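Local coordinates for protein titin (Homo sapiens, PDB 2J8H) that is the giant elastic protein of muscle, seen here as a tandem of two immunoglobulin domains from its A-band region, at residues 50-55 and 64-69. Residues are numbered along the deposited sequence; the frame is centred on the assembly and turned at random.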
ATOM      1  N   LEU A  50      -9.899  13.708   3.872  1.00 47.71           N
ATOM      2  CA  LEU A  50      -9.060  12.985   2.925  1.00 47.65           C
ATOM      3  C   LEU A  50      -7.616  13.129   3.406  1.00 47.76           C
ATOM      4  O   LEU A  50      -7.124  12.289   4.183  1.00 48.86           O
ATOM      5  CB  LEU A  50      -9.266  13.590   1.546  1.00 48.22           C
ATOM      6  CG  LEU A  50     -10.722  13.476   1.036  1.00 49.78           C
ATOM      7  CD1 LEU A  50     -11.055  14.668   0.141  1.00 52.76           C
ATOM      8  CD2 LEU A  50     -10.937  12.166   0.302  1.00 52.08           C
ATOM      9  N   LYS A  51      -6.974  14.233   3.047  1.00 47.43           N
ATOM     10  CA  LYS A  51      -5.599  14.479   3.483  1.00 47.48           C
ATOM     11  C   LYS A  51      -5.529  14.604   4.985  1.00 47.33           C
ATOM     12  O   LYS A  51      -4.589  14.110   5.593  1.00 47.15           O
ATOM     13  CB  LYS A  51      -5.046  15.765   2.872  1.00 47.79           C
ATOM     14  CG  LYS A  51      -3.565  16.035   3.185  1.00 47.69           C
ATOM     15  CD  LYS A  51      -2.665  14.906   2.657  1.00 48.94           C
ATOM     16  CE  LYS A  51      -1.162  15.142   2.946  1.00 48.45           C
ATOM     17  NZ  LYS A  51      -0.391  13.975   2.460  1.00 45.10           N
ATOM     18  N   TYR A  52      -6.519  15.288   5.578  1.00 47.50           N
ATOM     19  CA  TYR A  52      -6.515  15.587   7.011  1.00 47.58           C
ATOM     20  C   TYR A  52      -7.809  15.167   7.664  1.00 47.60           C
ATOM     21  O   TYR A  52      -8.881  15.560   7.211  1.00 47.21           O
ATOM     22  CB  TYR A  52      -6.359  17.083   7.252  1.00 48.19           C
ATOM     23  CG  TYR A  52      -5.086  17.680   6.738  1.00 47.90           C
ATOM     24  CD1 TYR A  52      -5.105  18.587   5.688  1.00 50.08           C
ATOM     25  CD2 TYR A  52      -3.857  17.366   7.316  1.00 48.72           C
ATOM     26  CE1 TYR A  52      -3.941  19.168   5.217  1.00 50.82           C
ATOM     27  CE2 TYR A  52      -2.668  17.943   6.842  1.00 48.64           C
ATOM     28  CZ  TYR A  52      -2.722  18.845   5.799  1.00 49.52           C
ATOM     29  OH  TYR A  52      -1.574  19.417   5.287  1.00 50.75           O
ATOM     30  N   ARG A  53      -7.697  14.385   8.733  1.00 47.54           N
ATOM     31  CA  ARG A  53      -8.836  13.998   9.551  1.00 48.29           C
ATOM     32  C   ARG A  53      -8.512  14.345  10.981  1.00 47.96           C
ATOM     33  O   ARG A  53      -7.423  14.049  11.457  1.00 48.48           O
ATOM     34  CB  ARG A  53      -9.077  12.492   9.465  1.00 47.86           C
ATOM     35  CG  ARG A  53      -9.747  12.031   8.233  1.00 50.24           C
ATOM     36  CD  ARG A  53      -9.817  10.515   8.203  1.00 51.43           C
ATOM     37  NE  ARG A  53      -8.560   9.981   7.721  1.00 55.38           N
ATOM     38  CZ  ARG A  53      -8.118   8.737   7.940  1.00 58.76           C
ATOM     39  NH1 ARG A  53      -8.836   7.873   8.664  1.00 58.49           N
ATOM     40  NH2 ARG A  53      -6.939   8.352   7.416  1.00 58.27           N
ATOM     41  N   ILE A  54      -9.447  14.971  11.666  1.00 48.43           N
ATOM     42  CA  ILE A  54      -9.253  15.388  13.041  1.00 49.13           C
ATOM     43  C   ILE A  54     -10.234  14.595  13.850  1.00 49.98           C
ATOM     44  O   ILE A  54     -11.392  14.444  13.467  1.00 50.96           O
ATOM     45  CB  ILE A  54      -9.506  16.875  13.212  1.00 49.02           C
ATOM     46  CG1 ILE A  54      -8.372  17.643  12.558  1.00 49.39           C
ATOM     47  CG2 ILE A  54      -9.647  17.237  14.730  1.00 49.74           C
ATOM     48  CD1 ILE A  54      -8.604  19.118  12.430  1.00 50.64           C
ATOM     49  N   GLN A  55      -9.779  14.040  14.967  1.00 50.53           N
ATOM     50  CA  GLN A  55     -10.611  13.116  15.718  1.00 49.85           C
ATOM     51  C   GLN A  55     -10.465  13.379  17.201  1.00 49.97           C
ATOM     52  O   GLN A  55      -9.407  13.819  17.667  1.00 50.68           O
ATOM     53  CB  GLN A  55     -10.239  11.690  15.396  1.00 50.13           C
ATOM     54  CG  GLN A  55     -10.393  11.316  13.936  1.00 51.63           C
ATOM     55  CD  GLN A  55     -10.166   9.865  13.681  1.00 51.52           C
ATOM     56  OE1 GLN A  55      -9.507   9.179  14.461  1.00 56.67           O
ATOM     57  NE2 GLN A  55     -10.674   9.378  12.554  1.00 56.64           N
ATOM     58  N   LEU A  64      -4.776  13.997  14.978  1.00 45.66           N
ATOM     59  CA  LEU A  64      -4.819  14.433  13.614  1.00 45.35           C
ATOM     60  C   LEU A  64      -4.199  13.325  12.794  1.00 45.46           C
ATOM     61  O   LEU A  64      -3.087  12.882  13.088  1.00 46.45           O
ATOM     62  CB  LEU A  64      -4.001  15.704  13.465  1.00 45.24           C
ATOM     63  CG  LEU A  64      -3.733  16.189  12.021  1.00 45.12           C
ATOM     64  CD1 LEU A  64      -5.002  16.693  11.375  1.00 44.12           C
ATOM     65  CD2 LEU A  64      -2.643  17.290  12.061  1.00 46.16           C
ATOM     66  N   ILE A  65      -4.905  12.878  11.769  1.00 45.21           N
ATOM     67  CA  ILE A  65      -4.375  11.919  10.836  1.00 45.39           C
ATOM     68  C   ILE A  65      -4.072  12.626   9.522  1.00 45.77           C
ATOM     69  O   ILE A  65      -4.958  13.212   8.906  1.00 44.68           O
ATOM     70  CB  ILE A  65      -5.362  10.756  10.568  1.00 45.30           C
ATOM     71  CG1 ILE A  65      -5.872  10.166  11.896  1.00 45.75           C
ATOM     72  CG2 ILE A  65      -4.685   9.654   9.697  1.00 44.83           C
ATOM     73  CD1 ILE A  65      -7.075   9.216  11.752  1.00 46.08           C
ATOM     74  N   ILE A  66      -2.802  12.549   9.105  1.00 45.80           N
ATOM     75  CA  ILE A  66      -2.342  13.084   7.828  1.00 45.70           C
ATOM     76  C   ILE A  66      -2.111  11.899   6.943  1.00 45.88           C
ATOM     77  O   ILE A  66      -1.238  11.098   7.221  1.00 45.23           O
ATOM     78  CB  ILE A  66      -1.016  13.855   7.968  1.00 45.86           C
ATOM     79  CG1 ILE A  66      -1.132  14.887   9.090  1.00 45.58           C
ATOM     80  CG2 ILE A  66      -0.617  14.511   6.657  1.00 44.99           C
ATOM     81  CD1 ILE A  66       0.183  15.517   9.482  1.00 47.59           C
ATOM     82  N   ALA A  67      -2.881  11.810   5.865  1.00 45.94           N
ATOM     83  CA  ALA A  67      -2.844  10.654   5.013  1.00 46.62           C
ATOM     84  C   ALA A  67      -1.663  10.698   4.089  1.00 47.56           C
ATOM     85  O   ALA A  67      -1.271  11.771   3.590  1.00 47.55           O
ATOM     86  CB  ALA A  67      -4.125  10.549   4.194  1.00 46.38           C
ATOM     87  N   SER A  68      -1.110   9.511   3.830  1.00 48.22           N
ATOM     88  CA  SER A  68      -0.220   9.333   2.713  1.00 48.93           C
ATOM     89  C   SER A  68       0.835  10.417   2.663  1.00 47.87           C
ATOM     90  O   SER A  68       0.854  11.264   1.754  1.00 47.12           O
ATOM     91  CB  SER A  68      -1.035   9.305   1.417  1.00 50.23           C
ATOM     92  OG  SER A  68      -1.857   8.144   1.389  1.00 53.36           O
ATOM     93  N   VAL A  69       1.704  10.401   3.667  1.00 47.03           N
ATOM     94  CA  VAL A  69       2.632  11.494   3.846  1.00 46.57           C
ATOM     95  C   VAL A  69       3.676  11.566   2.746  1.00 46.97           C
ATOM     96  O   VAL A  69       4.154  10.545   2.256  1.00 47.09           O
ATOM     97  CB  VAL A  69       3.276  11.499   5.254  1.00 46.73           C
ATOM     98  CG1 VAL A  69       2.215  11.751   6.273  1.00 45.45           C
ATOM     99  CG2 VAL A  69       4.033  10.204   5.549  1.00 47.07           C
TER
HETATM  100  O   HOH W   1      -6.270  11.682   6.959  1.00 41.83           O
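L64 and I66 on one strand meet I54 and Y52 on the other along the face turned to the core of an immunoglobulin I-set domain, where W38 backs I54 and L64. L64 CD1 crosses to I54 CG1 at 3.7 Å, while I66 lies alongside the Y52 ring, its CG2 4.0 Å from Y52 CE2. K51 CG, anti to its backbone N (chi1 -175°), sits over the centre of that ring. On the other face I65 CD1 lies above the R53 guanidinium, offset toward its rim, and I65 CG2 is 3.5 Å from R53 NH2. I65 CD1 also abuts the Q55 amide, whose OE1 is hydrogen-bonded to Q63 NE2. The backbones form an antiparallel hairpin ladder, with R53 and I65 as the hydrogen-bonded pair (R53 N to I65 O 3.0 Å, I65 N to R53 O 2.8 Å). A67 N to K51 O extends it past the strand ends. One water accepts from R53 NE and lies 2.8 Å from I65 O, with L50 O also close by. At the polar edge the K51 chain bends at chi2 (60°) and runs extended to NZ, which meets A67 O at 2.6 Å nearly along the C=O axis; D73 forms a salt bridge with the same ammonium. An alanine at K51 would probably leave A67 O and D73 without this cationic partner and take away the methylene over one Y52 ring face. The ammonium thus ties the turn after strand 61-66 to the residue leading into strand 52-57.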